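Local coordinates for flavin-containing monooxygenase (Allium sativum, PDB 6WPU), which probably catalyses the flavin-dependent S-oxygenation of S-allyl-L-cysteine in garlic, using a bound flavin-adenine dinucleotide as cofactor, at residues V146-W157 / F300-I308; S56-T64 / H120-E128. All blocks are in the same frame, centred on the assembly; numbering follows the deposited sequence.

How the contacts relate
Both contacts grip the same flavin-adenine dinucleotide, but at different places along its length. Their centres lie about 29 Å apart and their nearest atoms about 13 Å, so the cofactor, and no direct touch, relates them. They follow one another in the chain: contact 2 closes at Glu128, before contact 1 opens at Val146. Contact 2 packs the loop after strand 47-52, part of the five-stranded parallel sheet, on helix 120-133, beside the diphosphate, ribityl chain and flavin ring. Contact 1 joins strand 144-151, an outer strand of the three-stranded antiparallel sheet, to the loop between strands 296-297 and 310-312, and reaches the adenine. Together they help to hold the extended dinucleotide at both ends.

Contact 1: residues V146-W157 / F300-I308; sequences VVRVDMEQGGKW and FPFLNTNGI. With FAD (flavin-adenine dinucleotide), chain B; SO4 (sulfate ion), chain E.
Phe302, Asn304 and Val149 make up most of this interface, in which the loop 300-308 lies along strand 144-151. Val149 takes part in a single beta bridge with Leu303: its N donates to Phe302 O at 2.9 Å, and its O accepts from Asn304 N at 3.1 Å. A type I turn from Phe300 to Leu303 leads into the bridge.

Phe302 sits with CG between its backbone N and carbonyl carbon (chi1 48°), which sets the CD1 side of the ring beside Val149 and its CD2 side near the adenine amine. CD1 lies 3.8 Å from Val149 CG2, the two side chains running the same way, while Val146 CG1 approaches Phe302 CB. Val178 and Asn180 also touch the Phe302 side chain. On the other branch of Val149, CG1 meets Leu303 CD1 at 4.0 Å.

Asn304 lies alongside Asp150, amide and carboxylate planes 13° apart, and its side chain also crosses that of Arg148 at about a right angle. Arg148 and Asp150 are themselves joined by a salt bridge, NE to OD1 2.9 Å. Beyond Asn304, the backbone amides of Thr305 and Asn306 bind a sulfate, probably from the crystallisation liquor.

Val146 pairs with the adenine through its backbone: N donates to FAD N1A at 2.9 Å and O accepts from FAD N6A at 2.9 Å. Phe302 CD2 packs 3.5 Å from that same FAD N6A. A donor to N1A and an acceptor for N6A match the adenine edge, which is consistent with recognition of that base.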
loop_
_atom_site.group_PDB
_atom_site.type_symbol
_atom_site.label_atom_id
_atom_site.label_comp_id
_atom_site.label_asym_id
_atom_site.label_seq_id
_atom_site.Cartn_x
_atom_site.Cartn_y
_atom_site.Cartn_z
ATOM N N VAL A 146 2.165 11.474 -15.326
ATOM C CA VAL A 146 2.325 12.821 -14.794
ATOM C C VAL A 146 3.789 13.017 -14.434
ATOM O O VAL A 146 4.345 12.256 -13.635
ATOM C CB VAL A 146 1.423 13.031 -13.578
ATOM C CG1 VAL A 146 1.723 14.369 -12.940
ATOM C CG2 VAL A 146 -0.047 12.924 -13.989
ATOM N N VAL A 147 4.430 14.017 -15.041
ATOM C CA VAL A 147 5.849 14.274 -14.791
ATOM C C VAL A 147 6.077 15.567 -14.046
ATOM O O VAL A 147 7.182 15.772 -13.530
ATOM C CB VAL A 147 6.681 14.269 -16.095
ATOM C CG1 VAL A 147 6.680 12.877 -16.731
ATOM C CG2 VAL A 147 6.151 15.308 -17.089
ATOM N N ARG A 148 5.072 16.436 -13.946
ATOM C CA ARG A 148 5.270 17.715 -13.285
ATOM C C ARG A 148 3.927 18.257 -12.818
ATOM O O ARG A 148 2.962 18.264 -13.583
ATOM C CB ARG A 148 5.955 18.683 -14.236
ATOM C CG ARG A 148 6.583 19.858 -13.581
ATOM C CD ARG A 148 7.389 20.644 -14.593
ATOM N NE ARG A 148 7.803 21.931 -14.057
ATOM C CZ ARG A 148 8.888 22.117 -13.313
ATOM N NH1 ARG A 148 9.678 21.091 -13.013
ATOM N NH2 ARG A 148 9.182 23.334 -12.865
ATOM N N VAL A 149 3.871 18.695 -11.560
ATOM C CA VAL A 149 2.693 19.312 -10.965
ATOM C C VAL A 149 3.146 20.603 -10.301
ATOM O O VAL A 149 3.949 20.566 -9.360
ATOM C CB VAL A 149 2.014 18.383 -9.944
ATOM C CG1 VAL A 149 0.811 19.059 -9.311
ATOM C CG2 VAL A 149 1.579 17.088 -10.611
ATOM N N ASP A 150 2.647 21.741 -10.796
ATOM C CA ASP A 150 3.094 23.056 -10.352
ATOM C C ASP A 150 1.907 23.930 -9.984
ATOM O O ASP A 150 0.877 23.925 -10.667
ATOM C CB ASP A 150 3.909 23.795 -11.426
ATOM C CG ASP A 150 5.185 23.083 -11.784
ATOM O OD1 ASP A 150 5.247 22.529 -12.897
ATOM O OD2 ASP A 150 6.122 23.076 -10.958
ATOM N N MET A 151 2.078 24.701 -8.917
ATOM C CA MET A 151 1.080 25.675 -8.505
ATOM C C MET A 151 1.265 26.945 -9.316
ATOM O O MET A 151 2.385 27.436 -9.468
ATOM C CB MET A 151 1.205 25.979 -7.015
ATOM C CG MET A 151 0.399 27.190 -6.575
ATOM S SD MET A 151 -1.082 26.783 -5.634
ATOM C CE MET A 151 -0.823 27.790 -4.174
ATOM N N GLU A 152 0.171 27.466 -9.850
ATOM C CA GLU A 152 0.205 28.698 -10.616
ATOM C C GLU A 152 -0.178 29.865 -9.721
ATOM O O GLU A 152 -0.877 29.697 -8.719
ATOM C CB GLU A 152 -0.740 28.616 -11.817
ATOM C CG GLU A 152 -0.426 27.470 -12.776
ATOM C CD GLU A 152 0.878 27.664 -13.539
ATOM O OE1 GLU A 152 1.267 26.742 -14.288
ATOM O OE2 GLU A 152 1.519 28.729 -13.399
ATOM N N GLN A 153 0.311 31.053 -10.079
ATOM C CA GLN A 153 -0.069 32.265 -9.362
ATOM C C GLN A 153 -1.572 32.474 -9.495
ATOM O O GLN A 153 -2.065 32.835 -10.567
ATOM C CB GLN A 153 0.706 33.478 -9.884
ATOM N N GLY A 154 -2.302 32.234 -8.415
ATOM C CA GLY A 154 -3.746 32.256 -8.444
ATOM C C GLY A 154 -4.315 31.124 -7.618
ATOM O O GLY A 154 -5.493 31.133 -7.250
ATOM N N GLY A 155 -3.470 30.143 -7.309
ATOM C CA GLY A 155 -3.885 28.980 -6.558
ATOM C C GLY A 155 -4.325 27.806 -7.401
ATOM O O GLY A 155 -4.772 26.795 -6.844
ATOM N N LYS A 156 -4.242 27.909 -8.721
ATOM C CA LYS A 156 -4.553 26.778 -9.578
ATOM C C LYS A 156 -3.303 25.920 -9.803
ATOM O O LYS A 156 -2.174 26.316 -9.495
ATOM C CB LYS A 156 -5.132 27.263 -10.904
ATOM C CG LYS A 156 -6.292 28.253 -10.738
ATOM C CD LYS A 156 -7.322 27.732 -9.743
ATOM C CE LYS A 156 -8.571 28.625 -9.660
ATOM N NZ LYS A 156 -9.576 28.041 -8.709
ATOM N N TRP A 157 -3.512 24.726 -10.345
ATOM C CA TRP A 157 -2.435 23.776 -10.554
ATOM C C TRP A 157 -2.353 23.424 -12.028
ATOM O O TRP A 157 -3.377 23.345 -12.712
ATOM C CB TRP A 157 -2.653 22.506 -9.723
ATOM C CG TRP A 157 -2.496 22.735 -8.241
ATOM C CD1 TRP A 157 -3.451 23.171 -7.361
ATOM C CD2 TRP A 157 -1.300 22.550 -7.474
ATOM N NE1 TRP A 157 -2.923 23.264 -6.092
ATOM C CE2 TRP A 157 -1.605 22.886 -6.133
ATOM C CE3 TRP A 157 -0.001 22.132 -7.789
ATOM C CZ2 TRP A 157 -0.654 22.821 -5.109
ATOM C CZ3 TRP A 157 0.938 22.062 -6.779
ATOM C CH2 TRP A 157 0.603 22.401 -5.450
ATOM N N PHE A 300 7.270 10.926 -4.797
ATOM C CA PHE A 300 6.491 11.780 -5.709
ATOM C C PHE A 300 7.417 12.661 -6.535
ATOM O O PHE A 300 7.446 13.882 -6.348
ATOM C CB PHE A 300 5.526 12.714 -4.982
ATOM C CG PHE A 300 4.956 12.171 -3.744
ATOM C CD1 PHE A 300 5.470 12.545 -2.518
ATOM C CD2 PHE A 300 3.852 11.345 -3.790
ATOM C CE1 PHE A 300 4.925 12.061 -1.352
ATOM C CE2 PHE A 300 3.297 10.852 -2.624
ATOM C CZ PHE A 300 3.846 11.211 -1.397
ATOM N N PRO A 301 8.159 12.088 -7.477
ATOM C CA PRO A 301 9.119 12.916 -8.233
ATOM C C PRO A 301 8.459 14.063 -9.009
ATOM O O PRO A 301 9.073 15.119 -9.212
ATOM C CB PRO A 301 9.801 11.896 -9.155
ATOM C CG PRO A 301 8.835 10.732 -9.237
ATOM C CD PRO A 301 8.137 10.681 -7.918
ATOM N N PHE A 302 7.203 13.912 -9.394
ATOM C CA PHE A 302 6.543 14.916 -10.213
ATOM C C PHE A 302 6.100 16.134 -9.416
ATOM O O PHE A 302 5.719 17.146 -10.017
ATOM C CB PHE A 302 5.339 14.272 -10.891
ATOM C CG PHE A 302 4.473 13.487 -9.939
ATOM C CD1 PHE A 302 3.515 14.127 -9.172
ATOM C CD2 PHE A 302 4.644 12.119 -9.784
ATOM C CE1 PHE A 302 2.709 13.416 -8.276
ATOM C CE2 PHE A 302 3.843 11.400 -8.897
ATOM C CZ PHE A 302 2.869 12.054 -8.142
ATOM N N LEU A 303 6.120 16.066 -8.088
ATOM C CA LEU A 303 5.387 17.023 -7.274
ATOM C C LEU A 303 6.301 18.172 -6.859
ATOM O O LEU A 303 7.298 17.959 -6.163
ATOM C CB LEU A 303 4.791 16.324 -6.056
ATOM C CG LEU A 303 3.916 17.219 -5.187
ATOM C CD1 LEU A 303 2.833 17.908 -6.036
ATOM C CD2 LEU A 303 3.316 16.399 -4.057
ATOM N N ASN A 304 5.952 19.392 -7.278
ATOM C CA ASN A 304 6.730 20.590 -6.971
ATOM C C ASN A 304 5.904 21.507 -6.076
ATOM O O ASN A 304 4.955 22.143 -6.542
ATOM C CB ASN A 304 7.162 21.300 -8.251
ATOM C CG ASN A 304 8.006 20.393 -9.154
ATOM O OD1 ASN A 304 7.676 20.172 -10.319
ATOM N ND2 ASN A 304 9.080 19.840 -8.602
ATOM N N THR A 305 6.275 21.573 -4.794
ATOM C CA THR A 305 5.589 22.393 -3.800
ATOM C C THR A 305 6.497 23.451 -3.179
ATOM O O THR A 305 6.093 24.089 -2.202
ATOM C CB THR A 305 5.008 21.505 -2.694
ATOM O OG1 THR A 305 6.073 20.811 -2.015
ATOM C CG2 THR A 305 4.050 20.487 -3.290
ATOM N N ASN A 306 7.709 23.646 -3.710
ATOM C CA ASN A 306 8.687 24.593 -3.155
ATOM C C ASN A 306 9.041 24.260 -1.706
ATOM O O ASN A 306 9.258 25.150 -0.878
ATOM C CB ASN A 306 8.193 26.034 -3.268
ATOM C CG ASN A 306 8.617 26.684 -4.554
ATOM O OD1 ASN A 306 7.936 26.570 -5.572
ATOM N ND2 ASN A 306 9.757 27.369 -4.520
ATOM N N GLY A 307 9.093 22.966 -1.394
ATOM C CA GLY A 307 9.443 22.509 -0.068
ATOM C C GLY A 307 8.304 22.455 0.926
ATOM O O GLY A 307 8.520 22.001 2.059
ATOM N N ILE A 308 7.101 22.901 0.546
ATOM C CA ILE A 308 5.960 22.849 1.456
ATOM C C ILE A 308 5.649 21.407 1.843
ATOM O O ILE A 308 5.300 21.118 2.994
ATOM C CB ILE A 308 4.738 23.542 0.821
ATOM C CG1 ILE A 308 4.966 25.049 0.745
ATOM C CG2 ILE A 308 3.463 23.249 1.616
ATOM C CD1 ILE A 308 3.864 25.772 0.007
HETATM P PA FAD B . -1.339 1.476 -6.366
HETATM O O1A FAD B . -2.037 0.117 -6.453
HETATM O O2A FAD B . 0.103 1.566 -6.366
HETATM O O5B FAD B . -1.684 2.377 -7.532
HETATM C C5B FAD B . -1.076 3.612 -7.892
HETATM C C4B FAD B . -1.313 3.924 -9.387
HETATM O O4B FAD B . -0.842 5.181 -9.788
HETATM C C3B FAD B . -0.692 2.904 -10.303
HETATM O O3B FAD B . -1.624 2.421 -11.214
HETATM C C2B FAD B . 0.383 3.645 -11.015
HETATM O O2B FAD B . 0.614 3.182 -12.297
HETATM C C1B FAD B . -0.182 5.036 -11.016
HETATM N N9A FAD B . 0.817 6.076 -11.105
HETATM C C8A FAD B . 1.964 6.167 -10.326
HETATM N N7A FAD B . 2.665 7.253 -10.677
HETATM C C5A FAD B . 2.014 7.910 -11.723
HETATM C C6A FAD B . 2.277 9.052 -12.477
HETATM N N6A FAD B . 3.452 9.855 -12.239
HETATM N N1A FAD B . 1.408 9.436 -13.429
HETATM C C2A FAD B . 0.287 8.718 -13.702
HETATM N N3A FAD B . -0.010 7.599 -13.001
HETATM C C4A FAD B . 0.827 7.172 -12.015
HETATM N N1 FAD B . -4.437 -4.526 0.528
HETATM C C2 FAD B . -5.603 -5.339 0.759
HETATM O O2 FAD B . -6.811 -4.761 0.942
HETATM N N3 FAD B . -5.489 -6.704 0.903
HETATM C C4 FAD B . -4.266 -7.320 0.744
HETATM O O4 FAD B . -4.124 -8.664 0.865
HETATM C C4X FAD B . -3.092 -6.559 0.274
HETATM N N5 FAD B . -1.934 -7.221 -0.114
HETATM C C5X FAD B . -0.857 -6.482 -0.593
HETATM C C6 FAD B . 0.317 -7.150 -0.971
HETATM C C7 FAD B . 1.386 -6.411 -1.464
HETATM C C7M FAD B . 2.645 -7.136 -1.857
HETATM C C8 FAD B . 1.300 -5.025 -1.576
HETATM C C8M FAD B . 2.438 -4.204 -2.092
HETATM C C9 FAD B . 0.131 -4.356 -1.195
HETATM C C9A FAD B . -0.944 -5.082 -0.705
HETATM N N10 FAD B . -2.151 -4.396 -0.332
HETATM C C10 FAD B . -3.241 -5.130 0.155
HETATM C "C1'" FAD B . -2.226 -2.929 -0.406
HETATM C "C2'" FAD B . -2.446 -2.260 -1.747
HETATM O "O2'" FAD B . -1.470 -1.319 -1.928
HETATM C "C3'" FAD B . -3.775 -1.548 -1.627
HETATM O "O3'" FAD B . -4.677 -2.585 -1.645
HETATM C "C4'" FAD B . -4.115 -0.584 -2.758
HETATM O "O4'" FAD B . -3.888 -1.245 -3.948
HETATM C "C5'" FAD B . -3.403 0.773 -2.740
HETATM O "O5'" FAD B . -3.619 1.245 -4.038
HETATM P P FAD B . -3.184 2.620 -4.695
HETATM O O1P FAD B . -4.231 3.111 -5.766
HETATM O O2P FAD B . -2.856 3.562 -3.469
HETATM O O3P FAD B . -1.634 2.310 -5.151
HETATM S S SO4 E . 10.066 21.025 -4.737
HETATM O O1 SO4 E . 11.300 21.236 -3.979
HETATM O O2 SO4 E . 10.306 19.965 -5.723
HETATM O O3 SO4 E . 9.672 22.268 -5.422
HETATM O O4 SO4 E . 9.001 20.618 -3.815
HETATM O O HOH W 1 4.701 24.536 -7.303
#

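Contact 2: residues S56-T64 / H120-E128; sequences SIGGTWIYT and HEEVLDYLE. With FAD (flavin-adenine dinucleotide), chain B.
Ile57 opens the contact by laying CD1 against the aliphatic part of Glu128, 3.8 Å from CG; a water donates to both Ile57 O and Glu128 OE2 and so bridges the polar atoms beside it. Gly58 follows, its CA packed 4.0 Å from Leu124 CD1. Gly59 and Thr60 turn to the cofactor, where Thr60 N donates to FAD O1A at 2.8 Å and 171°. Here the loop after the second strand of the Rossmann-type dinucleotide fold runs along the diphosphate, Gly58 being backbone-bonded to Ala30 of the glycine-rich turn.

Trp61 fills the centre, CG anti to the carbonyl carbon (chi1 -72°), which lays the indole between helix and flavin, with Trp61 CZ2 3.5 Å from FAD C4X. Val123 CG1 stands over one face, 3.6 Å from the six-membered-ring centroid and 17° off its normal, a CH-pi contact. His120 CB meets the edge, Leu127 CD1 comes to Trp61 CD1, and Trp61 NE1 donates to FAD O3' at 3.1 Å. Ile62 CG1 touches Leu124 CD1. Tyr63 CB then packs 3.3 Å from His120 CE1; a second water joins Trp61 O, Tyr63 N and His120 ND1, while His120 NE2 is hydrogen-bonded to Lys87 O.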
loop_
_atom_site.group_PDB
_atom_site.type_symbol
_atom_site.label_atom_id
_atom_site.label_comp_id
_atom_site.label_asym_id
_atom_site.label_seq_id
_atom_site.Cartn_x
_atom_site.Cartn_y
_atom_site.Cartn_z
ATOM N N SER A 56 -3.625 -0.252 -18.148
ATOM C CA SER A 56 -4.878 -0.703 -17.552
ATOM C C SER A 56 -5.003 -0.119 -16.151
ATOM O O SER A 56 -4.030 0.375 -15.578
ATOM C CB SER A 56 -4.964 -2.229 -17.477
ATOM O OG SER A 56 -4.496 -2.807 -18.678
ATOM N N ILE A 57 -6.220 -0.183 -15.602
ATOM C CA ILE A 57 -6.442 0.231 -14.222
ATOM C C ILE A 57 -6.091 -0.914 -13.268
ATOM O O ILE A 57 -6.075 -2.091 -13.633
ATOM C CB ILE A 57 -7.897 0.713 -14.018
ATOM C CG1 ILE A 57 -8.897 -0.397 -14.334
ATOM C CG2 ILE A 57 -8.212 1.925 -14.894
ATOM C CD1 ILE A 57 -9.370 -1.175 -13.126
ATOM N N GLY A 58 -5.817 -0.565 -12.014
ATOM C CA GLY A 58 -5.683 -1.578 -10.986
ATOM C C GLY A 58 -4.418 -1.430 -10.171
ATOM O O GLY A 58 -4.328 -1.940 -9.048
ATOM N N GLY A 59 -3.439 -0.722 -10.728
ATOM C CA GLY A 59 -2.212 -0.441 -10.009
ATOM C C GLY A 59 -1.494 -1.712 -9.572
ATOM O O GLY A 59 -1.224 -2.622 -10.364
ATOM N N THR A 60 -1.188 -1.761 -8.277
ATOM C CA THR A 60 -0.447 -2.879 -7.697
ATOM C C THR A 60 -1.084 -4.222 -8.031
ATOM O O THR A 60 -0.381 -5.215 -8.236
ATOM C CB THR A 60 -0.373 -2.697 -6.180
ATOM O OG1 THR A 60 0.607 -1.698 -5.890
ATOM C CG2 THR A 60 0.003 -4.000 -5.492
ATOM N N TRP A 61 -2.420 -4.265 -8.110
ATOM C CA TRP A 61 -3.134 -5.528 -8.248
ATOM C C TRP A 61 -3.042 -6.128 -9.654
ATOM O O TRP A 61 -3.568 -7.224 -9.880
ATOM C CB TRP A 61 -4.589 -5.332 -7.815
ATOM C CG TRP A 61 -4.683 -5.162 -6.327
ATOM C CD1 TRP A 61 -4.912 -4.009 -5.636
ATOM C CD2 TRP A 61 -4.498 -6.186 -5.349
ATOM N NE1 TRP A 61 -4.900 -4.256 -4.285
ATOM C CE2 TRP A 61 -4.647 -5.588 -4.083
ATOM C CE3 TRP A 61 -4.236 -7.561 -5.424
ATOM C CZ2 TRP A 61 -4.542 -6.314 -2.899
ATOM C CZ3 TRP A 61 -4.135 -8.274 -4.257
ATOM C CH2 TRP A 61 -4.292 -7.652 -3.006
ATOM N N ILE A 62 -2.389 -5.453 -10.596
ATOM C CA ILE A 62 -2.052 -6.053 -11.891
ATOM C C ILE A 62 -0.765 -6.858 -11.705
ATOM O O ILE A 62 0.327 -6.286 -11.716
ATOM C CB ILE A 62 -1.881 -4.994 -12.983
ATOM C CG1 ILE A 62 -3.096 -4.066 -13.053
ATOM C CG2 ILE A 62 -1.643 -5.671 -14.334
ATOM C CD1 ILE A 62 -2.877 -2.881 -13.976
ATOM N N TYR A 63 -0.871 -8.179 -11.554
ATOM C CA TYR A 63 0.343 -8.991 -11.527
ATOM C C TYR A 63 1.081 -8.882 -12.854
ATOM O O TYR A 63 0.467 -8.844 -13.920
ATOM C CB TYR A 63 0.020 -10.459 -11.245
ATOM C CG TYR A 63 1.223 -11.357 -11.403
ATOM C CD1 TYR A 63 2.226 -11.377 -10.435
ATOM C CD2 TYR A 63 1.369 -12.173 -12.525
ATOM C CE1 TYR A 63 3.351 -12.182 -10.577
ATOM C CE2 TYR A 63 2.501 -12.986 -12.675
ATOM C CZ TYR A 63 3.478 -12.987 -11.692
ATOM O OH TYR A 63 4.600 -13.781 -11.819
ATOM N N THR A 64 2.408 -8.797 -12.789
ATOM C CA THR A 64 3.219 -8.934 -13.995
ATOM C C THR A 64 4.446 -9.775 -13.660
ATOM O O THR A 64 5.054 -9.589 -12.597
ATOM C CB THR A 64 3.671 -7.592 -14.583
ATOM O OG1 THR A 64 4.529 -7.840 -15.697
ATOM C CG2 THR A 64 4.433 -6.736 -13.548
ATOM N N HIS A 120 -4.615 -12.691 -6.138
ATOM C CA HIS A 120 -4.609 -11.312 -6.609
ATOM C C HIS A 120 -5.493 -11.119 -7.839
ATOM O O HIS A 120 -6.067 -10.036 -8.019
ATOM C CB HIS A 120 -3.176 -10.877 -6.917
ATOM C CG HIS A 120 -2.454 -11.802 -7.839
ATOM N ND1 HIS A 120 -2.611 -11.756 -9.205
ATOM C CD2 HIS A 120 -1.582 -12.812 -7.590
ATOM C CE1 HIS A 120 -1.863 -12.693 -9.762
ATOM N NE2 HIS A 120 -1.228 -13.348 -8.805
ATOM N N GLU A 121 -5.617 -12.142 -8.692
ATOM C CA GLU A 121 -6.469 -12.019 -9.875
ATOM C C GLU A 121 -7.898 -11.671 -9.491
ATOM O O GLU A 121 -8.573 -10.911 -10.195
ATOM C CB GLU A 121 -6.449 -13.318 -10.682
ATOM C CG GLU A 121 -5.633 -13.259 -11.958
ATOM C CD GLU A 121 -5.212 -14.637 -12.444
ATOM O OE1 GLU A 121 -4.005 -14.825 -12.707
ATOM O OE2 GLU A 121 -6.083 -15.531 -12.550
ATOM N N GLU A 122 -8.380 -12.228 -8.383
ATOM C CA GLU A 122 -9.744 -11.960 -7.958
ATOM C C GLU A 122 -9.896 -10.521 -7.484
ATOM O O GLU A 122 -10.952 -9.916 -7.677
ATOM C CB GLU A 122 -10.144 -12.950 -6.861
ATOM C CG GLU A 122 -11.594 -12.864 -6.391
ATOM C CD GLU A 122 -12.610 -13.506 -7.351
ATOM O OE1 GLU A 122 -13.825 -13.398 -7.064
ATOM O OE2 GLU A 122 -12.213 -14.111 -8.372
ATOM N N VAL A 123 -8.854 -9.952 -6.880
ATOM C CA VAL A 123 -8.937 -8.564 -6.447
ATOM C C VAL A 123 -8.936 -7.640 -7.655
ATOM O O VAL A 123 -9.706 -6.669 -7.720
ATOM C CB VAL A 123 -7.788 -8.233 -5.481
ATOM C CG1 VAL A 123 -7.897 -6.797 -4.994
ATOM C CG2 VAL A 123 -7.780 -9.199 -4.329
ATOM N N LEU A 124 -8.083 -7.939 -8.641
ATOM C CA LEU A 124 -8.051 -7.131 -9.852
ATOM C C LEU A 124 -9.401 -7.151 -10.559
ATOM O O LEU A 124 -9.892 -6.105 -11.004
ATOM C CB LEU A 124 -6.949 -7.615 -10.792
ATOM C CG LEU A 124 -6.835 -6.819 -12.102
ATOM C CD1 LEU A 124 -6.397 -5.398 -11.801
ATOM C CD2 LEU A 124 -5.871 -7.487 -13.079
ATOM N N ASP A 125 -10.015 -8.331 -10.671
ATOM C CA ASP A 125 -11.325 -8.415 -11.299
ATOM C C ASP A 125 -12.340 -7.575 -10.534
ATOM O O ASP A 125 -13.188 -6.908 -11.136
ATOM C CB ASP A 125 -11.769 -9.879 -11.382
ATOM C CG ASP A 125 -13.088 -10.054 -12.143
ATOM O OD1 ASP A 125 -13.170 -9.626 -13.319
ATOM O OD2 ASP A 125 -14.041 -10.628 -11.567
ATOM N N TYR A 126 -12.242 -7.571 -9.205
ATOM C CA TYR A 126 -13.117 -6.741 -8.388
ATOM C C TYR A 126 -12.939 -5.261 -8.718
ATOM O O TYR A 126 -13.922 -4.537 -8.915
ATOM C CB TYR A 126 -12.838 -7.027 -6.911
ATOM C CG TYR A 126 -13.496 -6.091 -5.925
ATOM C CD1 TYR A 126 -14.836 -6.235 -5.575
ATOM C CD2 TYR A 126 -12.768 -5.072 -5.323
ATOM C CE1 TYR A 126 -15.433 -5.377 -4.658
ATOM C CE2 TYR A 126 -13.351 -4.219 -4.410
ATOM C CZ TYR A 126 -14.681 -4.375 -4.081
ATOM O OH TYR A 126 -15.247 -3.512 -3.175
ATOM N N LEU A 127 -11.686 -4.794 -8.814
ATOM C CA LEU A 127 -11.455 -3.390 -9.152
ATOM C C LEU A 127 -11.951 -3.069 -10.559
ATOM O O LEU A 127 -12.459 -1.969 -10.807
ATOM C CB LEU A 127 -9.974 -3.041 -9.017
ATOM C CG LEU A 127 -9.381 -3.171 -7.612
ATOM C CD1 LEU A 127 -7.879 -2.857 -7.639
ATOM C CD2 LEU A 127 -10.114 -2.266 -6.646
ATOM N N GLU A 128 -11.820 -4.017 -11.491
ATOM C CA GLU A 128 -12.313 -3.778 -12.844
ATOM C C GLU A 128 -13.834 -3.705 -12.867
ATOM O O GLU A 128 -14.404 -2.844 -13.547
ATOM C CB GLU A 128 -11.799 -4.860 -13.794
ATOM C CG GLU A 128 -10.296 -4.738 -14.084
ATOM C CD GLU A 128 -9.708 -5.986 -14.738
ATOM O OE1 GLU A 128 -10.436 -6.997 -14.861
ATOM O OE2 GLU A 128 -8.511 -5.954 -15.120
HETATM P PA FAD B . -1.339 1.476 -6.366
HETATM O O1A FAD B . -2.037 0.117 -6.453
HETATM O O2A FAD B . 0.103 1.566 -6.366
HETATM O O5B FAD B . -1.684 2.377 -7.532
HETATM C C5B FAD B . -1.076 3.612 -7.892
HETATM C C4B FAD B . -1.313 3.924 -9.387
HETATM O O4B FAD B . -0.842 5.181 -9.788
HETATM C C3B FAD B . -0.692 2.904 -10.303
HETATM O O3B FAD B . -1.624 2.421 -11.214
HETATM C C2B FAD B . 0.383 3.645 -11.015
HETATM O O2B FAD B . 0.614 3.182 -12.297
HETATM C C1B FAD B . -0.182 5.036 -11.016
HETATM N N9A FAD B . 0.817 6.076 -11.105
HETATM C C8A FAD B . 1.964 6.167 -10.326
HETATM N N7A FAD B . 2.665 7.253 -10.677
HETATM C C5A FAD B . 2.014 7.910 -11.723
HETATM C C6A FAD B . 2.277 9.052 -12.477
HETATM N N6A FAD B . 3.452 9.855 -12.239
HETATM N N1A FAD B . 1.408 9.436 -13.429
HETATM C C2A FAD B . 0.287 8.718 -13.702
HETATM N N3A FAD B . -0.010 7.599 -13.001
HETATM C C4A FAD B . 0.827 7.172 -12.015
HETATM N N1 FAD B . -4.437 -4.526 0.528
HETATM C C2 FAD B . -5.603 -5.339 0.759
HETATM O O2 FAD B . -6.811 -4.761 0.942
HETATM N N3 FAD B . -5.489 -6.704 0.903
HETATM C C4 FAD B . -4.266 -7.320 0.744
HETATM O O4 FAD B . -4.124 -8.664 0.865
HETATM C C4X FAD B . -3.092 -6.559 0.274
HETATM N N5 FAD B . -1.934 -7.221 -0.114
HETATM C C5X FAD B . -0.857 -6.482 -0.593
HETATM C C6 FAD B . 0.317 -7.150 -0.971
HETATM C C7 FAD B . 1.386 -6.411 -1.464
HETATM C C7M FAD B . 2.645 -7.136 -1.857
HETATM C C8 FAD B . 1.300 -5.025 -1.576
HETATM C C8M FAD B . 2.438 -4.204 -2.092
HETATM C C9 FAD B . 0.131 -4.356 -1.195
HETATM C C9A FAD B . -0.944 -5.082 -0.705
HETATM N N10 FAD B . -2.151 -4.396 -0.332
HETATM C C10 FAD B . -3.241 -5.130 0.155
HETATM C "C1'" FAD B . -2.226 -2.929 -0.406
HETATM C "C2'" FAD B . -2.446 -2.260 -1.747
HETATM O "O2'" FAD B . -1.470 -1.319 -1.928
HETATM C "C3'" FAD B . -3.775 -1.548 -1.627
HETATM O "O3'" FAD B . -4.677 -2.585 -1.645
HETATM C "C4'" FAD B . -4.115 -0.584 -2.758
HETATM O "O4'" FAD B . -3.888 -1.245 -3.948
HETATM C "C5'" FAD B . -3.403 0.773 -2.740
HETATM O "O5'" FAD B . -3.619 1.245 -4.038
HETATM P P FAD B . -3.184 2.620 -4.695
HETATM O O1P FAD B . -4.231 3.111 -5.766
HETATM O O2P FAD B . -2.856 3.562 -3.469
HETATM O O3P FAD B . -1.634 2.310 -5.151
HETATM O O HOH W 2 -6.806 -4.022 -15.340
HETATM O O HOH W 3 -3.511 -9.729 -10.793
#